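Local coordinates for protein membrane-bound lytic murein transglycosylase A (Burkholderia pseudomallei, PDB 6QK4) that probably cleaves the glycosidic bond between N-acetylmuramic acid and N-acetylglucosamine in peptidoglycan, leaving a 1,6-anhydro bond in the muramic acid residue, at residues P10-G18 with Q289-N300; A44-C52 with C65-D73. One frame throughout, in Å; residues are numbered along the deposited sequence.

The chain of this lytic transglycosylase starts with the tail 10-18 and reaches helix 44-55. With 12 residues between them, Cys52 and Cys65 are joined by a disulfide, so that helix 62-68 lies against helix 44-55 and interaction 2 closes a small loop. Some 215 residues later the hairpin 289-300 meets the tail, and interaction 1 closes a loop of 270 residues with interaction 2 nested inside it. The two do not touch, their centres being about 26 Å apart. Strand 298-307 relates them: its first residues receive the tail, whereas Phe304 packs against helix 44-55.

Interaction 1 (P10-G18 with Q289-N300); sequences PAGAAIVPG and QTTRPMTNAPLN
Gly12 and Pro298 bring the two backbones closest, CA to CA 5.3 Å, where an extended N-terminal tail without regular structure passes the side of a beta-hairpin. The hairpin belongs to the 3D domain, a family of the double-psi beta-barrel clan. Thr290 and Leu299 form a hydrogen-bonded antiparallel pair, so the neighbouring Gln289 and Asn300 form a non-hydrogen-bonded one and send their side chains to the same side, toward the tail. There both amides converge on one carbonyl. Asn300 ND2 donates to Ala13 O at 3.3 Å almost straight (173°), in the carbonyl plane and on a lone pair. Gln289 NE2 reaches the same Ala13 O at 3.2 Å from above that plane; with CG anti to the backbone N (chi1 177°) and an extended chain, the amide is carried out to it. A water shared with Thr290 O also donates to Ala13 O, while Ala13 N is bonded to Asp38, so the peptide groups before and after Ala13 CA are both held. Ile15 slides past Gln289 in the opposite direction, its CG1 lying 3.5 Å from Gln289 CD and its CD1 3.5 Å from Gln289 O. The same isoleucine also touches Asn338 and Arg340 of strand 336-346. Nearer the chain start, the ring of Pro298 packs against the tail backbone, with CG 3.4 Å from Gly12 O. A second water accepts from Gly12 N at 3.0 Å and donates to Pro298 O.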
ATOM      1  N   PRO A  10       9.087  25.380  -7.401  1.00 69.46           N
ATOM      2  CA  PRO A  10       8.703  24.096  -8.000  1.00 67.79           C
ATOM      3  C   PRO A  10       8.415  23.010  -6.937  1.00 60.46           C
ATOM      4  O   PRO A  10       7.387  22.358  -7.114  1.00 59.77           O
ATOM      5  CB  PRO A  10       9.902  23.743  -8.895  1.00 70.84           C
ATOM      6  CG  PRO A  10      11.029  24.463  -8.294  1.00 72.97           C
ATOM      7  CD  PRO A  10      10.486  25.726  -7.694  1.00 72.77           C
ATOM      8  N   ALA A  11       9.211  22.854  -5.867  1.00 52.11           N
ATOM      9  CA  ALA A  11       8.876  21.866  -4.834  1.00 43.12           C
ATOM     10  C   ALA A  11       7.918  22.449  -3.778  1.00 38.73           C
ATOM     11  O   ALA A  11       7.878  23.651  -3.502  1.00 37.56           O
ATOM     12  CB  ALA A  11      10.125  21.333  -4.134  1.00 38.50           C
ATOM     13  N   GLY A  12       7.169  21.571  -3.141  1.00 37.37           N
ATOM     14  CA  GLY A  12       6.060  22.020  -2.324  1.00 33.54           C
ATOM     15  C   GLY A  12       6.403  22.547  -0.927  1.00 32.47           C
ATOM     16  O   GLY A  12       7.553  22.758  -0.533  1.00 33.59           O
ATOM     17  N   ALA A  13       5.331  22.764  -0.170  1.00 26.93           N
ATOM     18  CA  ALA A  13       5.416  23.293   1.174  1.00 27.49           C
ATOM     19  C   ALA A  13       6.080  22.291   2.097  1.00 27.69           C
ATOM     20  O   ALA A  13       5.694  21.115   2.122  1.00 26.46           O
ATOM     21  CB  ALA A  13       4.010  23.563   1.720  1.00 28.04           C
ATOM     22  N   ALA A  14       6.929  22.806   2.982  1.00 27.64           N
ATOM     23  CA  ALA A  14       7.693  22.024   3.952  1.00 28.49           C
ATOM     24  C   ALA A  14       7.166  22.173   5.375  1.00 24.87           C
ATOM     25  O   ALA A  14       6.787  23.250   5.816  1.00 26.16           O
ATOM     26  CB  ALA A  14       9.152  22.480   3.959  1.00 26.17           C
ATOM     27  N   ILE A  15       7.197  21.086   6.131  1.00 22.68           N
ATOM     28  CA  ILE A  15       6.697  21.097   7.507  1.00 23.06           C
ATOM     29  C   ILE A  15       7.665  21.833   8.426  1.00 25.10           C
ATOM     30  O   ILE A  15       8.882  21.617   8.377  1.00 24.64           O
ATOM     31  CB  ILE A  15       6.514  19.632   7.982  1.00 24.69           C
ATOM     32  CG1 ILE A  15       5.397  18.939   7.194  1.00 23.81           C
ATOM     33  CG2 ILE A  15       6.266  19.550   9.557  1.00 23.61           C
ATOM     34  CD1 ILE A  15       5.529  17.383   7.187  1.00 25.35           C
ATOM     35  N   VAL A  16       7.118  22.668   9.308  1.00 23.50           N
ATOM     36  CA  VAL A  16       7.867  23.224  10.430  1.00 27.10           C
ATOM     37  C   VAL A  16       7.603  22.288  11.631  1.00 24.22           C
ATOM     38  O   VAL A  16       6.471  22.307  12.133  1.00 26.31           O
ATOM     39  CB  VAL A  16       7.395  24.638  10.788  1.00 26.53           C
ATOM     40  CG1 VAL A  16       8.183  25.108  11.995  1.00 28.24           C
ATOM     41  CG2 VAL A  16       7.593  25.601   9.653  1.00 30.11           C
ATOM     42  N   PRO A  17       8.570  21.468  12.032  1.00 23.09           N
ATOM     43  CA  PRO A  17       8.272  20.357  12.956  1.00 23.56           C
ATOM     44  C   PRO A  17       8.045  20.831  14.380  1.00 23.45           C
ATOM     45  O   PRO A  17       8.438  21.934  14.788  1.00 23.72           O
ATOM     46  CB  PRO A  17       9.535  19.476  12.875  1.00 24.66           C
ATOM     47  CG  PRO A  17      10.640  20.358  12.531  1.00 25.18           C
ATOM     48  CD  PRO A  17       9.980  21.414  11.566  1.00 24.25           C
ATOM     49  N   GLY A  18       7.327  19.998  15.110  1.00 24.50           N
ATOM     50  CA  GLY A  18       7.153  20.238  16.531  1.00 22.38           C
ATOM     51  C   GLY A  18       6.093  21.242  16.891  1.00 25.54           C
ATOM     52  O   GLY A  18       6.064  21.700  18.030  1.00 26.10           O
ATOM     53  N   GLN A 289       0.328  16.340   4.371  1.00 19.92           N
ATOM     54  CA  GLN A 289       1.587  17.007   4.074  1.00 18.60           C
ATOM     55  C   GLN A 289       2.692  16.131   4.631  1.00 20.65           C
ATOM     56  O   GLN A 289       2.707  15.860   5.836  1.00 23.55           O
ATOM     57  CB  GLN A 289       1.591  18.380   4.734  1.00 20.83           C
ATOM     58  CG  GLN A 289       2.975  19.110   4.515  1.00 20.90           C
ATOM     59  CD  GLN A 289       2.947  20.492   5.148  1.00 24.27           C
ATOM     60  OE1 GLN A 289       2.137  20.760   6.056  1.00 28.37           O
ATOM     61  NE2 GLN A 289       3.803  21.375   4.669  1.00 25.98           N
ATOM     62  N   THR A 290       3.596  15.674   3.758  1.00 20.64           N
ATOM     63  CA  THR A 290       4.645  14.733   4.178  1.00 21.77           C
ATOM     64  C   THR A 290       5.824  14.867   3.178  1.00 21.47           C
ATOM     65  O   THR A 290       5.975  15.921   2.546  1.00 21.27           O
ATOM     66  CB  THR A 290       4.044  13.315   4.366  1.00 22.32           C
ATOM     67  OG1 THR A 290       5.075  12.467   4.870  1.00 21.19           O
ATOM     68  CG2 THR A 290       3.570  12.671   3.034  1.00 22.09           C
ATOM     69  N   THR A 291       6.649  13.835   3.019  1.00 20.32           N
ATOM     70  CA  THR A 291       7.728  13.856   2.033  1.00 21.32           C
ATOM     71  C   THR A 291       7.796  12.513   1.315  1.00 24.39           C
ATOM     72  O   THR A 291       7.272  11.510   1.794  1.00 23.68           O
ATOM     73  CB  THR A 291       9.120  14.153   2.672  1.00 20.49           C
ATOM     74  OG1 THR A 291       9.319  13.282   3.797  1.00 23.86           O
ATOM     75  CG2 THR A 291       9.184  15.593   3.175  1.00 20.66           C
ATOM     76  N   ARG A 292       8.512  12.508   0.164  1.00 26.53           N
ATOM     77  CA  ARG A 292       8.665  11.272  -0.611  1.00 27.56           C
ATOM     78  C   ARG A 292       9.791  10.426  -0.042  1.00 27.27           C
ATOM     79  O   ARG A 292      10.838  10.953   0.295  1.00 26.84           O
ATOM     80  CB  ARG A 292       9.004  11.593  -2.049  1.00 29.71           C
ATOM     81  CG  ARG A 292       7.999  12.401  -2.784  1.00 37.92           C
ATOM     82  CD  ARG A 292       8.191  12.187  -4.280  1.00 43.07           C
ATOM     83  NE  ARG A 292       6.998  12.697  -4.922  1.00 50.40           N
ATOM     84  CZ  ARG A 292       6.031  11.939  -5.400  1.00 52.22           C
ATOM     85  NH1 ARG A 292       6.160  10.619  -5.367  1.00 53.24           N
ATOM     86  NH2 ARG A 292       4.973  12.508  -5.959  1.00 54.25           N
ATOM     87  N   PRO A 293       9.636   9.115  -0.046  1.00 25.57           N
ATOM     88  CA  PRO A 293      10.592   8.255   0.670  1.00 29.74           C
ATOM     89  C   PRO A 293      12.029   8.273   0.148  1.00 36.41           C
ATOM     90  O   PRO A 293      12.964   8.154   0.955  1.00 42.04           O
ATOM     91  CB  PRO A 293       9.975   6.850   0.517  1.00 29.07           C
ATOM     92  CG  PRO A 293       8.833   6.976  -0.471  1.00 29.26           C
ATOM     93  CD  PRO A 293       8.391   8.428  -0.453  1.00 24.95           C
ATOM     94  N   MET A 294      12.257   8.336  -1.158  1.00 30.74           N
ATOM     95  CA  MET A 294      13.659   8.163  -1.570  1.00 37.20           C
ATOM     96  C   MET A 294      14.356   9.484  -1.815  1.00 32.42           C
ATOM     97  O   MET A 294      15.552   9.634  -1.516  1.00 35.26           O
ATOM     98  CB  MET A 294      13.771   7.289  -2.831  1.00 52.30           C
ATOM     99  CG  MET A 294      12.862   6.068  -2.817  1.00 67.64           C
ATOM    100  SD  MET A 294      13.671   4.698  -1.976  1.00 78.53           S
ATOM    101  CE  MET A 294      13.746   3.449  -3.242  1.00 81.03           C
ATOM    102  N   THR A 295      13.615  10.464  -2.292  1.00 27.85           N
ATOM    103  CA  THR A 295      14.209  11.765  -2.572  1.00 28.26           C
ATOM    104  C   THR A 295      14.024  12.752  -1.449  1.00 26.88           C
ATOM    105  O   THR A 295      14.638  13.830  -1.483  1.00 28.66           O
ATOM    106  CB  THR A 295      13.575  12.391  -3.795  1.00 32.92           C
ATOM    107  OG1 THR A 295      12.186  12.615  -3.488  1.00 30.97           O
ATOM    108  CG2 THR A 295      13.705  11.422  -4.997  1.00 33.86           C
ATOM    109  N   ASN A 296      13.115  12.475  -0.495  1.00 26.48           N
ATOM    110  CA  ASN A 296      12.803  13.382   0.599  1.00 28.11           C
ATOM    111  C   ASN A 296      12.165  14.691   0.132  1.00 26.84           C
ATOM    112  O   ASN A 296      12.081  15.641   0.891  1.00 25.83           O
ATOM    113  CB  ASN A 296      14.042  13.670   1.461  1.00 29.46           C
ATOM    114  CG  ASN A 296      13.669  14.086   2.887  1.00 35.36           C
ATOM    115  OD1 ASN A 296      12.815  13.465   3.534  1.00 37.86           O
ATOM    116  ND2 ASN A 296      14.318  15.134   3.381  1.00 35.69           N
ATOM    117  N   ALA A 297      11.651  14.764  -1.092  1.00 28.54           N
ATOM    118  CA  ALA A 297      11.008  16.003  -1.506  1.00 24.68           C
ATOM    119  C   ALA A 297       9.599  16.135  -0.882  1.00 23.32           C
ATOM    120  O   ALA A 297       8.974  15.126  -0.520  1.00 23.22           O
ATOM    121  CB  ALA A 297      10.876  16.024  -3.024  1.00 28.31           C
ATOM    122  N   PRO A 298       9.067  17.348  -0.759  1.00 24.61           N
ATOM    123  CA  PRO A 298       7.699  17.486  -0.236  1.00 21.47           C
ATOM    124  C   PRO A 298       6.666  16.719  -1.037  1.00 23.47           C
ATOM    125  O   PRO A 298       6.690  16.708  -2.276  1.00 26.53           O
ATOM    126  CB  PRO A 298       7.397  18.974  -0.323  1.00 22.52           C
ATOM    127  CG  PRO A 298       8.825  19.609  -0.263  1.00 21.66           C
ATOM    128  CD  PRO A 298       9.745  18.653  -0.921  1.00 28.01           C
ATOM    129  N   LEU A 299       5.697  16.158  -0.297  1.00 20.43           N
ATOM    130  CA  LEU A 299       4.582  15.386  -0.855  1.00 22.43           C
ATOM    131  C   LEU A 299       3.321  15.922  -0.177  1.00 20.77           C
ATOM    132  O   LEU A 299       3.119  15.716   1.024  1.00 22.38           O
ATOM    133  CB  LEU A 299       4.775  13.885  -0.601  1.00 22.92           C
ATOM    134  CG  LEU A 299       3.597  13.005  -1.093  1.00 25.98           C
ATOM    135  CD1 LEU A 299       3.402  13.198  -2.565  1.00 34.58           C
ATOM    136  CD2 LEU A 299       4.138  11.574  -0.834  1.00 26.10           C
ATOM    137  N   ASN A 300       2.554  16.727  -0.911  1.00 19.16           N
ATOM    138  CA  ASN A 300       1.331  17.329  -0.398  1.00 20.48           C
ATOM    139  C   ASN A 300       0.154  16.766  -1.176  1.00 24.64           C
ATOM    140  O   ASN A 300       0.084  16.939  -2.396  1.00 23.19           O
ATOM    141  CB  ASN A 300       1.388  18.854  -0.582  1.00 22.44           C
ATOM    142  CG  ASN A 300       2.343  19.509   0.426  1.00 26.74           C
ATOM    143  OD1 ASN A 300       1.980  19.732   1.581  1.00 32.08           O
ATOM    144  ND2 ASN A 300       3.543  19.849  -0.027  1.00 29.83           N
TER
HETATM  145  O   HOH W   1       7.749  18.737  -4.017  1.00 39.87           O
HETATM  146  O   HOH W   2       6.440  18.527   3.516  1.00 24.16           O
HETATM  147  O   HOH W   3       4.283  24.402   5.437  1.00 30.05           O

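Interaction 2 (A44-C52 with C65-D73); sequences ATIALRQNC and CAAAMRLDD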
ATOM      1  N   ALA A  44      -7.686  12.920  -7.711  1.00 21.02           N
ATOM      2  CA  ALA A  44      -8.526  13.054  -6.516  1.00 18.92           C
ATOM      3  C   ALA A  44     -10.025  12.818  -6.777  1.00 21.52           C
ATOM      4  O   ALA A  44     -10.733  12.262  -5.909  1.00 21.36           O
ATOM      5  CB  ALA A  44      -8.309  14.445  -5.883  1.00 20.57           C
ATOM      6  N   THR A  45     -10.538  13.208  -7.965  1.00 22.08           N
ATOM      7  CA  THR A  45     -11.956  12.947  -8.251  1.00 19.24           C
ATOM      8  C   THR A  45     -12.258  11.458  -8.389  1.00 21.10           C
ATOM      9  O   THR A  45     -13.413  11.049  -8.169  1.00 22.42           O
ATOM     10  CB  THR A  45     -12.398  13.651  -9.519  1.00 22.21           C
ATOM     11  OG1 THR A  45     -11.356  13.523 -10.493  1.00 22.96           O
ATOM     12  CG2 THR A  45     -12.610  15.178  -9.223  1.00 25.08           C
ATOM     13  N   ILE A  46     -11.282  10.659  -8.825  1.00 20.82           N
ATOM     14  CA  ILE A  46     -11.516   9.212  -8.922  1.00 20.79           C
ATOM     15  C   ILE A  46     -11.770   8.641  -7.542  1.00 19.55           C
ATOM     16  O   ILE A  46     -12.740   7.908  -7.308  1.00 21.89           O
ATOM     17  CB  ILE A  46     -10.327   8.517  -9.620  1.00 24.19           C
ATOM     18  CG1 ILE A  46     -10.286   8.893 -11.106  1.00 23.95           C
ATOM     19  CG2 ILE A  46     -10.412   7.003  -9.520  1.00 25.01           C
ATOM     20  CD1 ILE A  46      -9.001   8.541 -11.861  1.00 26.89           C
ATOM     21  N   ALA A  47     -10.898   8.980  -6.593  1.00 20.46           N
ATOM     22  CA  ALA A  47     -11.063   8.477  -5.224  1.00 19.92           C
ATOM     23  C   ALA A  47     -12.288   9.090  -4.574  1.00 20.80           C
ATOM     24  O   ALA A  47     -12.949   8.432  -3.763  1.00 18.41           O
ATOM     25  CB  ALA A  47      -9.809   8.763  -4.381  1.00 18.51           C
ATOM     26  N   LEU A  48     -12.627  10.327  -4.950  1.00 18.48           N
ATOM     27  CA  LEU A  48     -13.859  10.946  -4.482  1.00 18.59           C
ATOM     28  C   LEU A  48     -15.117  10.182  -4.929  1.00 21.41           C
ATOM     29  O   LEU A  48     -16.051  10.001  -4.145  1.00 19.85           O
ATOM     30  CB  LEU A  48     -13.925  12.416  -4.963  1.00 17.67           C
ATOM     31  CG  LEU A  48     -15.272  13.140  -4.682  1.00 19.52           C
ATOM     32  CD1 LEU A  48     -15.387  13.375  -3.219  1.00 24.42           C
ATOM     33  CD2 LEU A  48     -15.203  14.504  -5.343  1.00 21.55           C
ATOM     34  N   ARG A  49     -15.192   9.762  -6.194  1.00 19.90           N
ATOM     35  CA  ARG A  49     -16.366   8.994  -6.609  1.00 19.94           C
ATOM     36  C   ARG A  49     -16.436   7.652  -5.892  1.00 22.38           C
ATOM     37  O   ARG A  49     -17.527   7.201  -5.528  1.00 23.85           O
ATOM     38  CB  ARG A  49     -16.331   8.807  -8.127  1.00 22.36           C
ATOM     39  CG  ARG A  49     -16.662  10.106  -8.887  1.00 26.05           C
ATOM     40  CD  ARG A  49     -17.002   9.811 -10.353  1.00 25.79           C
ATOM     41  NE  ARG A  49     -15.929   9.078 -11.021  1.00 23.54           N
ATOM     42  CZ  ARG A  49     -14.855   9.667 -11.544  1.00 24.38           C
ATOM     43  NH1 ARG A  49     -14.754  10.970 -11.481  1.00 23.49           N
ATOM     44  NH2 ARG A  49     -13.886   8.955 -12.146  1.00 23.33           N
ATOM     45  N   GLN A  50     -15.285   6.998  -5.648  1.00 22.00           N
ATOM     46  CA  GLN A  50     -15.361   5.759  -4.856  1.00 22.76           C
ATOM     47  C   GLN A  50     -15.876   6.062  -3.460  1.00 22.63           C
ATOM     48  O   GLN A  50     -16.704   5.335  -2.936  1.00 23.08           O
ATOM     49  CB  GLN A  50     -13.996   5.064  -4.769  1.00 21.03           C
ATOM     50  CG  GLN A  50     -13.489   4.576  -6.104  1.00 26.01           C
ATOM     51  CD  GLN A  50     -14.352   3.383  -6.637  1.00 33.54           C
ATOM     52  OE1 GLN A  50     -15.247   2.856  -5.953  1.00 30.68           O
ATOM     53  NE2 GLN A  50     -14.048   2.952  -7.840  1.00 40.89           N
ATOM     54  N   ASN A  51     -15.400   7.146  -2.846  1.00 19.66           N
ATOM     55  CA  ASN A  51     -15.920   7.554  -1.540  1.00 22.91           C
ATOM     56  C   ASN A  51     -17.443   7.733  -1.568  1.00 23.63           C
ATOM     57  O   ASN A  51     -18.155   7.229  -0.702  1.00 22.12           O
ATOM     58  CB  ASN A  51     -15.246   8.861  -1.139  1.00 22.12           C
ATOM     59  CG  ASN A  51     -14.915   8.931   0.317  1.00 22.49           C
ATOM     60  OD1 ASN A  51     -14.175   8.082   0.836  1.00 21.98           O
ATOM     61  ND2 ASN A  51     -15.374  10.001   0.980  1.00 20.56           N
ATOM     62  N   CYS A  52     -17.947   8.462  -2.560  1.00 25.04           N
ATOM     63  CA  CYS A  52     -19.387   8.725  -2.667  1.00 24.68           C
ATOM     64  C   CYS A  52     -20.206   7.479  -2.916  1.00 23.25           C
ATOM     65  O   CYS A  52     -21.423   7.477  -2.644  1.00 24.56           O
ATOM     66  CB  CYS A  52     -19.589   9.702  -3.791  1.00 26.59           C
ATOM     67  SG  CYS A  52     -19.263  11.411  -3.281  1.00 29.01           S
ATOM     68  N   CYS A  65     -21.836  14.966  -2.739  1.00 23.40           N
ATOM     69  CA  CYS A  65     -21.761  13.833  -3.651  1.00 23.78           C
ATOM     70  C   CYS A  65     -22.517  14.105  -4.947  1.00 28.23           C
ATOM     71  O   CYS A  65     -22.034  13.764  -6.035  1.00 29.17           O
ATOM     72  CB  CYS A  65     -22.269  12.575  -2.977  1.00 24.50           C
ATOM     73  SG  CYS A  65     -20.912  11.904  -1.948  1.00 27.99           S
ATOM     74  N   ALA A  66     -23.676  14.767  -4.865  1.00 26.62           N
ATOM     75  CA  ALA A  66     -24.369  15.148  -6.101  1.00 25.96           C
ATOM     76  C   ALA A  66     -23.494  16.052  -6.982  1.00 26.13           C
ATOM     77  O   ALA A  66     -23.397  15.840  -8.200  1.00 29.83           O
ATOM     78  CB  ALA A  66     -25.726  15.802  -5.772  1.00 27.74           C
ATOM     79  N   ALA A  67     -22.843  17.057  -6.391  1.00 26.71           N
ATOM     80  CA  ALA A  67     -21.968  17.933  -7.164  1.00 26.60           C
ATOM     81  C   ALA A  67     -20.759  17.175  -7.664  1.00 27.79           C
ATOM     82  O   ALA A  67     -20.277  17.423  -8.774  1.00 27.64           O
ATOM     83  CB  ALA A  67     -21.533  19.122  -6.315  1.00 25.81           C
ATOM     84  N   ALA A  68     -20.262  16.229  -6.853  1.00 23.77           N
ATOM     85  CA  ALA A  68     -19.038  15.532  -7.238  1.00 25.81           C
ATOM     86  C   ALA A  68     -19.252  14.726  -8.513  1.00 28.72           C
ATOM     87  O   ALA A  68     -18.329  14.598  -9.332  1.00 25.47           O
ATOM     88  CB  ALA A  68     -18.568  14.638  -6.093  1.00 23.49           C
ATOM     89  N   MET A  69     -20.457  14.200  -8.710  1.00 29.25           N
ATOM     90  CA  MET A  69     -20.717  13.394  -9.889  1.00 29.45           C
ATOM     91  C   MET A  69     -20.704  14.243 -11.156  1.00 32.46           C
ATOM     92  O   MET A  69     -20.641  13.684 -12.258  1.00 37.61           O
ATOM     93  CB  MET A  69     -22.065  12.660  -9.731  1.00 36.78           C
ATOM     94  CG  MET A  69     -22.090  11.662  -8.597  1.00 41.12           C
ATOM     95  SD  MET A  69     -20.818  10.369  -8.755  1.00 48.79           S
ATOM     96  CE  MET A  69     -20.214  10.296  -7.095  1.00 48.49           C
ATOM     97  N   ARG A  70     -20.731  15.566 -11.037  1.00 30.46           N
ATOM     98  CA  ARG A  70     -20.635  16.411 -12.227  1.00 32.75           C
ATOM     99  C   ARG A  70     -19.188  16.741 -12.631  1.00 32.37           C
ATOM    100  O   ARG A  70     -18.970  17.396 -13.652  1.00 32.47           O
ATOM    101  CB  ARG A  70     -21.477  17.688 -12.011  1.00 37.25           C
ATOM    102  CG  ARG A  70     -22.832  17.357 -11.299  1.00 48.20           C
ATOM    103  CD  ARG A  70     -24.007  18.280 -11.656  1.00 56.42           C
ATOM    104  NE  ARG A  70     -23.596  19.675 -11.790  1.00 64.94           N
ATOM    105  CZ  ARG A  70     -23.658  20.566 -10.804  1.00 70.92           C
ATOM    106  NH1 ARG A  70     -24.107  20.197  -9.608  1.00 71.49           N
ATOM    107  NH2 ARG A  70     -23.264  21.822 -11.008  1.00 72.81           N
ATOM    108  N   LEU A  71     -18.196  16.327 -11.856  1.00 25.07           N
ATOM    109  CA  LEU A  71     -16.805  16.699 -12.134  1.00 21.79           C
ATOM    110  C   LEU A  71     -16.140  15.681 -13.038  1.00 24.44           C
ATOM    111  O   LEU A  71     -16.281  14.480 -12.804  1.00 29.26           O
ATOM    112  CB  LEU A  71     -16.016  16.734 -10.831  1.00 23.10           C
ATOM    113  CG  LEU A  71     -16.559  17.707  -9.788  1.00 24.23           C
ATOM    114  CD1 LEU A  71     -15.775  17.545  -8.542  1.00 24.99           C
ATOM    115  CD2 LEU A  71     -16.496  19.179 -10.313  1.00 28.92           C
ATOM    116  N   ASP A  72     -15.338  16.129 -14.019  1.00 22.18           N
ATOM    117  CA  ASP A  72     -14.518  15.159 -14.728  1.00 24.84           C
ATOM    118  C   ASP A  72     -13.129  15.108 -14.067  1.00 23.99           C
ATOM    119  O   ASP A  72     -12.774  15.933 -13.226  1.00 24.82           O
ATOM    120  CB  ASP A  72     -14.438  15.510 -16.222  1.00 27.45           C
ATOM    121  CG  ASP A  72     -13.745  16.832 -16.476  1.00 30.91           C
ATOM    122  OD1 ASP A  72     -12.554  16.928 -16.176  1.00 28.00           O
ATOM    123  OD2 ASP A  72     -14.400  17.784 -17.006  1.00 31.28           O
ATOM    124  N   ASP A  73     -12.296  14.148 -14.500  1.00 22.62           N
ATOM    125  CA  ASP A  73     -11.018  13.939 -13.850  1.00 21.47           C
ATOM    126  C   ASP A  73      -9.897  14.754 -14.445  1.00 21.03           C
ATOM    127  O   ASP A  73      -8.757  14.711 -13.944  1.00 25.73           O
ATOM    128  CB  ASP A  73     -10.639  12.432 -13.940  1.00 21.70           C
ATOM    129  CG  ASP A  73     -11.718  11.550 -13.378  1.00 25.22           C
ATOM    130  OD1 ASP A  73     -12.182  11.852 -12.262  1.00 26.70           O
ATOM    131  OD2 ASP A  73     -12.125  10.567 -14.055  1.00 25.90           O
TER
HETATM  132  O   HOH W   4      -8.500  13.637 -11.531  1.00 24.71           O
HETATM  133  O   HOH W   5     -16.301  13.099 -10.450  1.00 37.00           O
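Leu48 and Ala68 meet in the tight half of this contact, where Leu48 CD2 presses on Ala68 CB at 3.5 Å, closer than carbons usually pack; Phe82 of helix 76-86 touches both residues. One turn further along the first helix, Cys52 SG is bonded to Cys65 SG at 2.2 Å, with a left-handed disulfide torsion of -89°. The exposed Met69 folds back beside this bridge, and its CE approaches Cys52 CB to 3.4 Å. Together the segments make a disulfide-linked helical hairpin, in which a type I turn from Ala68 to Leu71 leads the chain back along helix 44-55 as far as Thr45. Packing is slacker here, Thr45 CG2 lying 4.0 Å from Leu71 CD1, and polar bonds take over. Arg49, its chain bent at chi3 (-56°), grips Asp73 end-on in a salt bridge: NH1 meets OD1 at 2.8 Å and NH2 meets OD2 at 3.1 Å, with the guanidinium and carboxylate planes 41° apart. Thr45 OG1 donates to the anti lone pair of the same Asp73 OD1, 2.6 Å away. On this watery side, one water joins Arg49 NH1 to the carbonyl oxygens of Ala68 and Leu71, and another links Thr45 OG1 with Asp73 O.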